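Local coordinates for protein TSR3 (Vulcanisaeta distributa, PDB 5APG) that probably transfers the 3-amino-3-carboxypropyl group of S-adenosylmethionine to N1-methylpseudouridine in 16S rRNA, completing a hypermodified nucleotide during ribosome biogenesis, at residues L45-K50 / C71-A76; L66-C71 / L110-A115; R91-L96 / V116-Y121. All coordinates share one frame; numbering follows the deposited sequence.

All three contacts touch the bound selenium analogue of S-adenosylmethionine, from different sides. Contact 1 holds the selenium methyl and one face of the adenine. Contact 2 holds the ribose hydroxyls and the amino-acid carboxylate. Contact 3 reads the adenine edge through Leu93 N and packs on the opposite adenine face from contact 1. Contacts 1 and 2 share Cys71, and their centres lie about 9 Å apart. Contacts 2 and 3 both use helix 112-122 and are also about 9 Å apart between centres. Contacts 1 and 3 are further apart, about 13 Å between centres, but Asp46 N and Arg91 O meet at 2.9 Å, probably as a hydrogen bond.

Contact 1: L45-K50 / C71-A76; sequences LDPTVK and CSWKRA. With EEM ([(3S)-3-amino-4-hydroxy-4-oxo-butyl]-[[(2S,3S,4R,5R)-5-(6-aminopurin-9-yl)-3,4-dihydroxy-oxolan-2-yl]methyl]-methyl-selanium), chain D.
Pro47 meets Trp73 at the edge of the indole. Pro47 CB lies 3.8 Å from Trp73 CH2, near the ring plane. Beside it, Pro47 CG is 3.8 Å from Trp73 CZ3. No hydrogen bond joins the two segments directly. The ligand touches both: its adenine lies against Pro47, its methyl against Trp73.

The Trp73 side chain can be followed outward from CB. With chi1 -88° and chi2 106°, the indole turns one face to the selenium methyl and its CZ2-CH2 edge to adenine N7. At the five-membered ring, Trp73 CD1 is 3.7 Å from ligand CG. The next atom, NE1, donates to Leu110 O, which fixes the rotation of the ring. The shared bond of the two rings lies under the methyl: ligand CE stands 3.7 Å above the indole plane, over its centre. Further on, Trp73 CZ2 is 3.5 Å from adenine N7. CH2 and CZ3 end the side chain against Pro47.

Pro47 belongs to a type I turn, Asp46 to Val49, with an Asx turn inside it. Asp46 OD1 accepts from Thr48 OG1 and, at 2.8 Å, from Thr48 N. Both donors come from the same face of the carboxylate. The other oxygen, OD2, pairs with Arg90. The turn thus has a defined shape where Pro47 CB lies over one face of the adenine.

The aromatic face beside a positively charged selenium centre should be electrostatically favourable. The methyl is in contact with Trp73, Ala76 CB and Cys71 SG. Ligand CG, the carbon passed on in aminocarboxypropyl transfer, stands above the indole plane on the same side as CE, just outside the CD1-NE1 bond. Cys71 O comes within 2.9 Å of ligand CG. This placement is consistent with transfer of that chain instead of the methyl.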
loop_
_atom_site.group_PDB
_atom_site.type_symbol
_atom_site.label_atom_id
_atom_site.label_comp_id
_atom_site.label_asym_id
_atom_site.label_seq_id
_atom_site.Cartn_x
_atom_site.Cartn_y
_atom_site.Cartn_z
ATOM N N LEU A 45 5.339 0.652 -3.700
ATOM C CA LEU A 45 4.156 1.388 -3.296
ATOM C C LEU A 45 4.613 2.761 -2.838
ATOM O O LEU A 45 5.623 2.897 -2.145
ATOM C CB LEU A 45 3.386 0.657 -2.199
ATOM C CG LEU A 45 2.799 -0.704 -2.597
ATOM C CD1 LEU A 45 1.897 -1.233 -1.498
ATOM C CD2 LEU A 45 2.043 -0.619 -3.915
ATOM N N ASP A 46 3.882 3.782 -3.258
ATOM C CA ASP A 46 4.256 5.155 -2.969
ATOM C C ASP A 46 2.993 5.994 -2.997
ATOM O O ASP A 46 2.462 6.274 -4.070
ATOM C CB ASP A 46 5.284 5.661 -3.990
ATOM C CG ASP A 46 5.796 7.060 -3.677
ATOM O OD1 ASP A 46 5.132 7.820 -2.935
ATOM O OD2 ASP A 46 6.876 7.406 -4.196
ATOM N N PRO A 47 2.505 6.395 -1.815
ATOM C CA PRO A 47 1.265 7.171 -1.730
ATOM C C PRO A 47 1.399 8.602 -2.252
ATOM O O PRO A 47 0.377 9.269 -2.395
ATOM C CB PRO A 47 0.957 7.163 -0.228
ATOM C CG PRO A 47 2.305 7.099 0.413
ATOM C CD PRO A 47 3.125 6.198 -0.491
ATOM N N THR A 48 2.619 9.056 -2.541
ATOM C CA THR A 48 2.833 10.437 -2.977
ATOM C C THR A 48 2.786 10.633 -4.489
ATOM O O THR A 48 2.754 11.770 -4.958
ATOM C CB THR A 48 4.194 10.993 -2.484
ATOM O OG1 THR A 48 5.263 10.345 -3.187
ATOM C CG2 THR A 48 4.356 10.782 -0.980
ATOM N N VAL A 49 2.809 9.546 -5.254
ATOM C CA VAL A 49 2.712 9.663 -6.711
ATOM C C VAL A 49 1.249 9.547 -7.139
ATOM O O VAL A 49 0.393 9.173 -6.339
ATOM C CB VAL A 49 3.558 8.597 -7.441
ATOM C CG1 VAL A 49 5.025 8.708 -7.029
ATOM C CG2 VAL A 49 3.024 7.190 -7.179
ATOM N N LYS A 50 0.965 9.866 -8.398
ATOM C CA LYS A 50 -0.413 9.906 -8.877
ATOM C C LYS A 50 -0.777 8.692 -9.728
ATOM O O LYS A 50 -1.939 8.510 -10.097
ATOM C CB LYS A 50 -0.655 11.189 -9.681
ATOM C CG LYS A 50 -0.425 12.461 -8.891
ATOM C CD LYS A 50 -1.311 12.491 -7.647
ATOM C CE LYS A 50 -0.990 13.694 -6.772
ATOM N NZ LYS A 50 0.177 13.431 -5.880
ATOM N N CYS A 71 7.028 3.656 7.430
ATOM C CA CYS A 71 7.390 4.800 8.260
ATOM C C CYS A 71 6.117 5.373 8.855
ATOM O O CYS A 71 5.044 4.862 8.590
ATOM C CB CYS A 71 8.134 5.851 7.439
ATOM S SG CYS A 71 7.164 6.537 6.067
ATOM N N SER A 72 6.217 6.421 9.659
ATOM C CA SER A 72 5.008 7.066 10.155
ATOM C C SER A 72 4.362 7.855 9.023
ATOM O O SER A 72 5.050 8.300 8.103
ATOM C CB SER A 72 5.319 7.986 11.337
ATOM O OG SER A 72 6.021 9.135 10.899
ATOM N N TRP A 73 3.045 8.029 9.078
ATOM C CA TRP A 73 2.367 8.826 8.060
ATOM C C TRP A 73 2.774 10.294 8.145
ATOM O O TRP A 73 2.728 11.017 7.149
ATOM C CB TRP A 73 0.848 8.683 8.176
ATOM C CG TRP A 73 0.325 7.517 7.384
ATOM C CD1 TRP A 73 -0.126 6.327 7.873
ATOM C CD2 TRP A 73 0.230 7.427 5.956
ATOM N NE1 TRP A 73 -0.509 5.505 6.837
ATOM C CE2 TRP A 73 -0.295 6.155 5.650
ATOM C CE3 TRP A 73 0.534 8.302 4.906
ATOM C CZ2 TRP A 73 -0.530 5.737 4.343
ATOM C CZ3 TRP A 73 0.305 7.883 3.604
ATOM C CH2 TRP A 73 -0.223 6.611 3.335
ATOM N N LYS A 74 3.195 10.727 9.330
ATOM C CA LYS A 74 3.656 12.099 9.514
ATOM C C LYS A 74 4.937 12.367 8.724
ATOM O O LYS A 74 5.191 13.497 8.306
ATOM C CB LYS A 74 3.873 12.405 11.000
ATOM C CG LYS A 74 4.226 13.863 11.278
ATOM C CD LYS A 74 3.983 14.243 12.730
ATOM C CE LYS A 74 4.466 15.660 13.010
ATOM N NZ LYS A 74 3.785 16.668 12.146
ATOM N N ARG A 75 5.731 11.322 8.507
ATOM C CA ARG A 75 6.981 11.444 7.755
ATOM C C ARG A 75 6.880 10.940 6.314
ATOM O O ARG A 75 7.813 11.119 5.532
ATOM C CB ARG A 75 8.108 10.682 8.461
ATOM C CG ARG A 75 8.582 11.304 9.764
ATOM C CD ARG A 75 10.088 11.145 9.899
ATOM N NE ARG A 75 10.782 11.691 8.734
ATOM C CZ ARG A 75 12.032 11.397 8.397
ATOM N NH1 ARG A 75 12.741 10.550 9.134
ATOM N NH2 ARG A 75 12.577 11.946 7.318
ATOM N N ALA A 76 5.757 10.313 5.970
ATOM C CA ALA A 76 5.638 9.571 4.713
ATOM C C ALA A 76 5.909 10.413 3.466
ATOM O O ALA A 76 6.604 9.966 2.554
ATOM C CB ALA A 76 4.261 8.932 4.615
HETATM C C2 EEM D . 0.364 3.497 -1.711
HETATM N N3 EEM D . 0.943 2.959 -0.680
HETATM C C4 EEM D . 0.339 2.962 0.495
HETATM C "C1'" EEM D . 1.875 1.718 2.060
HETATM C "C2'" EEM D . 3.062 2.702 1.914
HETATM C "C3'" EEM D . 3.170 3.220 3.198
HETATM C "C4'" EEM D . 2.861 2.276 4.105
HETATM C "C5'" EEM D . 2.089 2.762 5.275
HETATM O O EEM D . 0.998 -0.267 9.336
HETATM C C EEM D . 1.423 0.450 10.199
HETATM O OXT EEM D . 1.875 -0.022 11.228
HETATM C CA EEM D . 1.450 1.950 10.005
HETATM N N EEM D . 1.815 2.556 11.254
HETATM C CB EEM D . 2.475 2.218 8.913
HETATM C CG EEM D . 2.415 3.610 8.320
HETATM SE SE EEM D . 3.281 3.654 6.539
HETATM C CE EEM D . 3.420 5.478 5.903
HETATM O "O4'" EEM D . 1.802 1.391 3.284
HETATM O "O3'" EEM D . 4.453 3.928 3.415
HETATM O "O2'" EEM D . 4.163 1.817 1.677
HETATM N N9 EEM D . 0.660 2.505 1.714
HETATM C C8 EEM D . -0.354 2.808 2.500
HETATM N N7 EEM D . -1.298 3.448 1.848
HETATM C C5 EEM D . -0.904 3.560 0.567
HETATM N N1 EEM D . -0.815 4.081 -1.696
HETATM C C6 EEM D . -1.492 4.146 -0.588
HETATM N N6 EEM D . -2.750 4.779 -0.534
#

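Contact 2: L66-C71 / L110-A115; sequences LSLIDC and LSTIEA. With EEM ([(3S)-3-amino-4-hydroxy-4-oxo-butyl]-[[(2S,3S,4R,5R)-5-(6-aminopurin-9-yl)-3,4-dihydroxy-oxolan-2-yl]methyl]-methyl-selanium), chain D.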
loop_
_atom_site.group_PDB
_atom_site.type_symbol
_atom_site.label_atom_id
_atom_site.label_comp_id
_atom_site.label_asym_id
_atom_site.label_seq_id
_atom_site.Cartn_x
_atom_site.Cartn_y
_atom_site.Cartn_z
ATOM N N LEU A 66 8.002 -6.760 -4.994
ATOM C CA LEU A 66 7.194 -5.637 -4.516
ATOM C C LEU A 66 7.873 -4.985 -3.317
ATOM O O LEU A 66 8.154 -5.653 -2.321
ATOM C CB LEU A 66 5.782 -6.101 -4.134
ATOM C CG LEU A 66 4.824 -5.037 -3.579
ATOM C CD1 LEU A 66 4.450 -4.026 -4.649
ATOM C CD2 LEU A 66 3.570 -5.679 -2.985
ATOM N N SER A 67 8.142 -3.689 -3.417
ATOM C CA SER A 67 8.857 -2.970 -2.366
ATOM C C SER A 67 7.948 -1.981 -1.644
ATOM O O SER A 67 7.000 -1.458 -2.227
ATOM C CB SER A 67 10.063 -2.226 -2.949
ATOM O OG SER A 67 10.990 -3.125 -3.533
ATOM N N LEU A 68 8.243 -1.737 -0.373
ATOM C CA LEU A 68 7.548 -0.716 0.403
ATOM C C LEU A 68 8.490 -0.064 1.401
ATOM O O LEU A 68 9.439 -0.687 1.880
ATOM C CB LEU A 68 6.347 -1.291 1.168
ATOM C CG LEU A 68 5.117 -1.876 0.475
ATOM C CD1 LEU A 68 5.339 -3.326 0.059
ATOM C CD2 LEU A 68 3.918 -1.751 1.403
ATOM N N ILE A 69 8.208 1.189 1.725
ATOM C CA ILE A 69 8.855 1.846 2.847
ATOM C C ILE A 69 7.847 1.949 3.982
ATOM O O ILE A 69 6.755 2.493 3.804
ATOM C CB ILE A 69 9.381 3.246 2.474
ATOM C CG1 ILE A 69 10.494 3.137 1.426
ATOM C CG2 ILE A 69 9.899 3.963 3.716
ATOM C CD1 ILE A 69 10.839 4.466 0.760
ATOM N N ASP A 70 8.196 1.403 5.142
ATOM C CA ASP A 70 7.346 1.527 6.317
ATOM C C ASP A 70 7.863 2.647 7.214
ATOM O O ASP A 70 8.996 2.603 7.692
ATOM C CB ASP A 70 7.282 0.208 7.093
ATOM C CG ASP A 70 6.455 0.314 8.363
ATOM O OD1 ASP A 70 5.217 0.178 8.284
ATOM O OD2 ASP A 70 7.036 0.531 9.442
ATOM N N CYS A 71 7.028 3.656 7.430
ATOM C CA CYS A 71 7.390 4.800 8.260
ATOM C C CYS A 71 6.117 5.373 8.855
ATOM O O CYS A 71 5.044 4.862 8.590
ATOM C CB CYS A 71 8.134 5.851 7.439
ATOM S SG CYS A 71 7.164 6.537 6.067
ATOM N N LEU A 110 -3.829 3.938 4.394
ATOM C CA LEU A 110 -3.884 2.545 4.824
ATOM C C LEU A 110 -2.697 2.150 5.692
ATOM O O LEU A 110 -1.633 2.764 5.619
ATOM C CB LEU A 110 -3.946 1.615 3.606
ATOM C CG LEU A 110 -5.002 1.948 2.546
ATOM C CD1 LEU A 110 -4.964 0.928 1.412
ATOM C CD2 LEU A 110 -6.395 2.014 3.170
ATOM N N SER A 111 -2.883 1.115 6.506
ATOM C CA SER A 111 -1.761 0.500 7.203
ATOM C C SER A 111 -0.886 -0.215 6.182
ATOM O O SER A 111 -1.322 -0.491 5.063
ATOM C CB SER A 111 -2.242 -0.483 8.273
ATOM O OG SER A 111 -2.842 -1.635 7.691
ATOM N N THR A 112 0.353 -0.501 6.561
ATOM C CA THR A 112 1.266 -1.186 5.661
ATOM C C THR A 112 0.690 -2.545 5.245
ATOM O O THR A 112 0.761 -2.921 4.074
ATOM C CB THR A 112 2.654 -1.361 6.306
ATOM O OG1 THR A 112 3.224 -0.068 6.546
ATOM C CG2 THR A 112 3.587 -2.155 5.387
ATOM N N ILE A 113 0.083 -3.266 6.186
ATOM C CA ILE A 113 -0.427 -4.596 5.861
ATOM C C ILE A 113 -1.643 -4.517 4.932
ATOM O O ILE A 113 -1.805 -5.358 4.048
ATOM C CB ILE A 113 -0.777 -5.420 7.145
ATOM C CG1 ILE A 113 -1.078 -6.868 6.774
ATOM C CG2 ILE A 113 -1.954 -4.818 7.919
ATOM C CD1 ILE A 113 -1.066 -7.837 7.960
ATOM N N GLU A 114 -2.482 -3.497 5.105
ATOM C CA GLU A 114 -3.628 -3.307 4.218
ATOM C C GLU A 114 -3.155 -2.951 2.815
ATOM O O GLU A 114 -3.735 -3.378 1.815
ATOM C CB GLU A 114 -4.559 -2.211 4.749
ATOM C CG GLU A 114 -5.437 -2.638 5.928
ATOM C CD GLU A 114 -6.047 -1.449 6.647
ATOM O OE1 GLU A 114 -5.278 -0.582 7.109
ATOM O OE2 GLU A 114 -7.291 -1.368 6.741
ATOM N N ALA A 115 -2.098 -2.155 2.745
ATOM C CA ALA A 115 -1.548 -1.762 1.458
ATOM C C ALA A 115 -0.966 -2.950 0.711
ATOM O O ALA A 115 -1.166 -3.089 -0.496
ATOM C CB ALA A 115 -0.505 -0.709 1.640
HETATM C C2 EEM D . 0.364 3.497 -1.711
HETATM N N3 EEM D . 0.943 2.959 -0.680
HETATM C C4 EEM D . 0.339 2.962 0.495
HETATM C "C1'" EEM D . 1.875 1.718 2.060
HETATM C "C2'" EEM D . 3.062 2.702 1.914
HETATM C "C3'" EEM D . 3.170 3.220 3.198
HETATM C "C4'" EEM D . 2.861 2.276 4.105
HETATM C "C5'" EEM D . 2.089 2.762 5.275
HETATM O O EEM D . 0.998 -0.267 9.336
HETATM C C EEM D . 1.423 0.450 10.199
HETATM O OXT EEM D . 1.875 -0.022 11.228
HETATM C CA EEM D . 1.450 1.950 10.005
HETATM N N EEM D . 1.815 2.556 11.254
HETATM C CB EEM D . 2.475 2.218 8.913
HETATM C CG EEM D . 2.415 3.610 8.320
HETATM SE SE EEM D . 3.281 3.654 6.539
HETATM C CE EEM D . 3.420 5.478 5.903
HETATM O "O4'" EEM D . 1.802 1.391 3.284
HETATM O "O3'" EEM D . 4.453 3.928 3.415
HETATM O "O2'" EEM D . 4.163 1.817 1.677
HETATM N N9 EEM D . 0.660 2.505 1.714
HETATM C C8 EEM D . -0.354 2.808 2.500
HETATM N N7 EEM D . -1.298 3.448 1.848
HETATM C C5 EEM D . -0.904 3.560 0.567
HETATM N N1 EEM D . -0.815 4.081 -1.696
HETATM C C6 EEM D . -1.492 4.146 -0.588
HETATM N N6 EEM D . -2.750 4.779 -0.534
#
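Thr112 OG1 gives its proton to Asp70 OD1 at 2.7 Å, the only hydrogen bond between the two segments. It reaches the anti lone pair of the carboxylate oxygen, and the two side chains cross at about a right angle. Asp70 CG is anti to the backbone N (chi1 177°), which carries the carboxylate across to the start of helix 112-122. The other oxygen, Asp70 OD2, is bound by Arg9 and Asn18, so the carboxylate is held at both oxygens.

The methyl of Thr112 looks another way. Thr112 CG2 lies 4.0 Å from Leu68 CD2, where the side chains slide past each other in opposite directions. Leu68 CD2 also borders ribose O2'.

The ligand is bonded to both segments. Ile69 O accepts from ribose O3' at 2.7 Å and weakly from O2'. On the helix side, Thr112 N donates to the ligand carboxylate atom O at 2.9 Å, with a nearly straight N-H angle of 162°. This bond uses a backbone N-H of the first helical turn, where the helix dipole would probably help hold a negative charge. Ala115 CB, one turn along, lies 3.4 Å from adenine N9.

The helix start is itself secured by a capping box. Glu114 N donates to Ser111 OG, while Glu114 OE1 accepts from Ser111 N at 3.0 Å and from Ser111 OG at 2.7 Å. These two donors approach OE1 from opposite faces of the carboxylate.

In the SPOUT fold of this protein, strand 66-70 lies inside the parallel sheet, flanked by strands 5-9 and 43-45. Helix 112-122 begins close to its C-terminal end, and helix 19-25 touches both Asp70 and Thr112.

Contact 3: R91-L96 / V116-Y121; sequences RRLPLL and VAAALY. With EEM ([(3S)-3-amino-4-hydroxy-4-oxo-butyl]-[[(2S,3S,4R,5R)-5-(6-aminopurin-9-yl)-3,4-dihydroxy-oxolan-2-yl]methyl]-methyl-selanium), chain D.
Leu96 and Leu93 push two bumps against the small alanines of helix 112-122. Leu96 CD1 presses on Ala118 CB at 3.5 Å. Leu93 spans Ala118 and Ala119 with its two methyls: its CD1 lies 4.0 Å from Ala118 CB, and its CD2 lies 3.9 Å from Ala119 N and 4.1 Å from Ala119 CB. Ala118 CB is therefore a low knob between two leucine tips. The short side chains at 118 and 119 let CD2 come right down to the helix backbone. No hydrogen bond crosses between the segments; the touching side chains are apolar.

Leu93 is forked, and its branches divide the work. A chi1 of -72° sets CG anti to the carbonyl carbon, and a chi2 of 169° then places the methyls. CD2 reaches the helix at Ala119. CD1 is shared between Ala118 and a face of the adenine, near C5 and C6. Ala115, from the same helix, lies on that face too, and Pro47 lies against the opposite one.

The protein has a SPOUT fold, a class known for a knotted backbone that cradles S-adenosylmethionine. Here the loop after edge strand 89-91 provides one wall of that pocket. Leu93 N donates to adenine N1 at 3.1 Å, with an N-H angle of 167°.

Arg92 NH1 donates to Leu93 O at 3.1 Å, tilted from the carbonyl plane, and also forms a salt bridge with Glu161. Leu96 also packs on Asn146 and Leu150 of helix 141-153.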
loop_
_atom_site.group_PDB
_atom_site.type_symbol
_atom_site.label_atom_id
_atom_site.label_comp_id
_atom_site.label_asym_id
_atom_site.label_seq_id
_atom_site.Cartn_x
_atom_site.Cartn_y
_atom_site.Cartn_z
ATOM N N ARG A 91 4.106 3.386 -7.742
ATOM C CA ARG A 91 2.655 3.330 -7.904
ATOM C C ARG A 91 1.925 3.612 -6.594
ATOM O O ARG A 91 2.268 3.049 -5.552
ATOM C CB ARG A 91 2.224 1.956 -8.438
ATOM C CG ARG A 91 2.729 1.616 -9.841
ATOM C CD ARG A 91 2.128 2.561 -10.899
ATOM N NE ARG A 91 2.521 2.187 -12.258
ATOM C CZ ARG A 91 3.590 2.661 -12.893
ATOM N NH1 ARG A 91 4.395 3.536 -12.298
ATOM N NH2 ARG A 91 3.857 2.258 -14.131
ATOM N N ARG A 92 0.920 4.480 -6.641
ATOM C CA ARG A 92 0.027 4.620 -5.498
ATOM C C ARG A 92 -1.012 3.519 -5.595
ATOM O O ARG A 92 -1.181 2.906 -6.650
ATOM C CB ARG A 92 -0.655 5.996 -5.457
ATOM C CG ARG A 92 -1.633 6.270 -6.611
ATOM C CD ARG A 92 -2.466 7.521 -6.314
ATOM N NE ARG A 92 -3.390 7.893 -7.387
ATOM C CZ ARG A 92 -4.625 7.417 -7.520
ATOM N NH1 ARG A 92 -5.092 6.519 -6.662
ATOM N NH2 ARG A 92 -5.392 7.828 -8.523
ATOM N N LEU A 93 -1.700 3.251 -4.495
ATOM C CA LEU A 93 -2.838 2.356 -4.563
ATOM C C LEU A 93 -4.045 3.143 -5.036
ATOM O O LEU A 93 -4.169 4.326 -4.736
ATOM C CB LEU A 93 -3.122 1.708 -3.207
ATOM C CG LEU A 93 -2.107 0.654 -2.768
ATOM C CD1 LEU A 93 -2.353 0.311 -1.319
ATOM C CD2 LEU A 93 -2.206 -0.588 -3.650
ATOM N N PRO A 94 -4.935 2.489 -5.792
ATOM C CA PRO A 94 -6.234 3.099 -6.070
ATOM C C PRO A 94 -6.978 3.321 -4.763
ATOM O O PRO A 94 -6.665 2.676 -3.754
ATOM C CB PRO A 94 -6.941 2.064 -6.959
ATOM C CG PRO A 94 -6.198 0.805 -6.762
ATOM C CD PRO A 94 -4.781 1.184 -6.453
ATOM N N LEU A 95 -7.953 4.218 -4.784
ATOM C CA LEU A 95 -8.597 4.687 -3.567
ATOM C C LEU A 95 -9.360 3.583 -2.845
ATOM O O LEU A 95 -10.263 2.961 -3.411
ATOM C CB LEU A 95 -9.540 5.846 -3.889
ATOM C CG LEU A 95 -10.125 6.524 -2.651
ATOM C CD1 LEU A 95 -9.031 7.241 -1.873
ATOM C CD2 LEU A 95 -11.223 7.480 -3.047
ATOM N N LEU A 96 -8.994 3.356 -1.587
ATOM C CA LEU A 96 -9.616 2.324 -0.772
ATOM C C LEU A 96 -9.905 2.866 0.620
ATOM O O LEU A 96 -9.336 3.877 1.037
ATOM C CB LEU A 96 -8.716 1.086 -0.692
ATOM C CG LEU A 96 -8.552 0.320 -2.008
ATOM C CD1 LEU A 96 -7.278 -0.524 -2.002
ATOM C CD2 LEU A 96 -9.772 -0.553 -2.278
ATOM N N VAL A 116 -0.229 -3.794 1.427
ATOM C CA VAL A 116 0.322 -5.006 0.834
ATOM C C VAL A 116 -0.810 -5.888 0.313
ATOM O O VAL A 116 -0.767 -6.366 -0.819
ATOM C CB VAL A 116 1.186 -5.791 1.850
ATOM C CG1 VAL A 116 1.500 -7.196 1.334
ATOM C CG2 VAL A 116 2.478 -5.022 2.149
ATOM N N ALA A 117 -1.837 -6.084 1.132
ATOM C CA ALA A 117 -2.961 -6.931 0.739
ATOM C C ALA A 117 -3.714 -6.358 -0.461
ATOM O O ALA A 117 -4.090 -7.094 -1.373
ATOM C CB ALA A 117 -3.902 -7.119 1.905
ATOM N N ALA A 118 -3.947 -5.046 -0.451
ATOM C CA ALA A 118 -4.596 -4.387 -1.582
ATOM C C ALA A 118 -3.800 -4.582 -2.873
ATOM O O ALA A 118 -4.366 -4.901 -3.923
ATOM C CB ALA A 118 -4.786 -2.899 -1.298
ATOM N N ALA A 119 -2.486 -4.388 -2.793
ATOM C CA ALA A 119 -1.624 -4.555 -3.953
ATOM C C ALA A 119 -1.710 -5.984 -4.482
ATOM O O ALA A 119 -1.854 -6.204 -5.687
ATOM C CB ALA A 119 -0.180 -4.200 -3.608
ATOM N N LEU A 120 -1.618 -6.950 -3.573
ATOM C CA LEU A 120 -1.742 -8.363 -3.929
ATOM C C LEU A 120 -3.077 -8.661 -4.611
ATOM O O LEU A 120 -3.125 -9.313 -5.658
ATOM C CB LEU A 120 -1.594 -9.242 -2.682
ATOM C CG LEU A 120 -0.198 -9.332 -2.057
ATOM C CD1 LEU A 120 -0.236 -10.126 -0.750
ATOM C CD2 LEU A 120 0.784 -9.951 -3.036
ATOM N N TYR A 121 -4.159 -8.190 -4.004
ATOM C CA TYR A 121 -5.497 -8.422 -4.541
ATOM C C TYR A 121 -5.623 -7.878 -5.967
ATOM O O TYR A 121 -6.067 -8.582 -6.876
ATOM C CB TYR A 121 -6.549 -7.778 -3.634
ATOM C CG TYR A 121 -7.968 -8.221 -3.923
ATOM C CD1 TYR A 121 -8.680 -7.698 -4.997
ATOM C CD2 TYR A 121 -8.597 -9.167 -3.119
ATOM C CE1 TYR A 121 -9.978 -8.103 -5.261
ATOM C CE2 TYR A 121 -9.894 -9.581 -3.376
ATOM C CZ TYR A 121 -10.578 -9.045 -4.447
ATOM O OH TYR A 121 -11.866 -9.451 -4.707
HETATM C C2 EEM D . 0.364 3.497 -1.711
HETATM N N3 EEM D . 0.943 2.959 -0.680
HETATM C C4 EEM D . 0.339 2.962 0.495
HETATM C "C1'" EEM D . 1.875 1.718 2.060
HETATM C "C2'" EEM D . 3.062 2.702 1.914
HETATM C "C3'" EEM D . 3.170 3.220 3.198
HETATM C "C4'" EEM D . 2.861 2.276 4.105
HETATM C "C5'" EEM D . 2.089 2.762 5.275
HETATM O O EEM D . 0.998 -0.267 9.336
HETATM C C EEM D . 1.423 0.450 10.199
HETATM O OXT EEM D . 1.875 -0.022 11.228
HETATM C CA EEM D . 1.450 1.950 10.005
HETATM N N EEM D . 1.815 2.556 11.254
HETATM C CB EEM D . 2.475 2.218 8.913
HETATM C CG EEM D . 2.415 3.610 8.320
HETATM SE SE EEM D . 3.281 3.654 6.539
HETATM C CE EEM D . 3.420 5.478 5.903
HETATM O "O4'" EEM D . 1.802 1.391 3.284
HETATM O "O3'" EEM D . 4.453 3.928 3.415
HETATM O "O2'" EEM D . 4.163 1.817 1.677
HETATM N N9 EEM D . 0.660 2.505 1.714
HETATM C C8 EEM D . -0.354 2.808 2.500
HETATM N N7 EEM D . -1.298 3.448 1.848
HETATM C C5 EEM D . -0.904 3.560 0.567
HETATM N N1 EEM D . -0.815 4.081 -1.696
HETATM C C6 EEM D . -1.492 4.146 -0.588
HETATM N N6 EEM D . -2.750 4.779 -0.534
#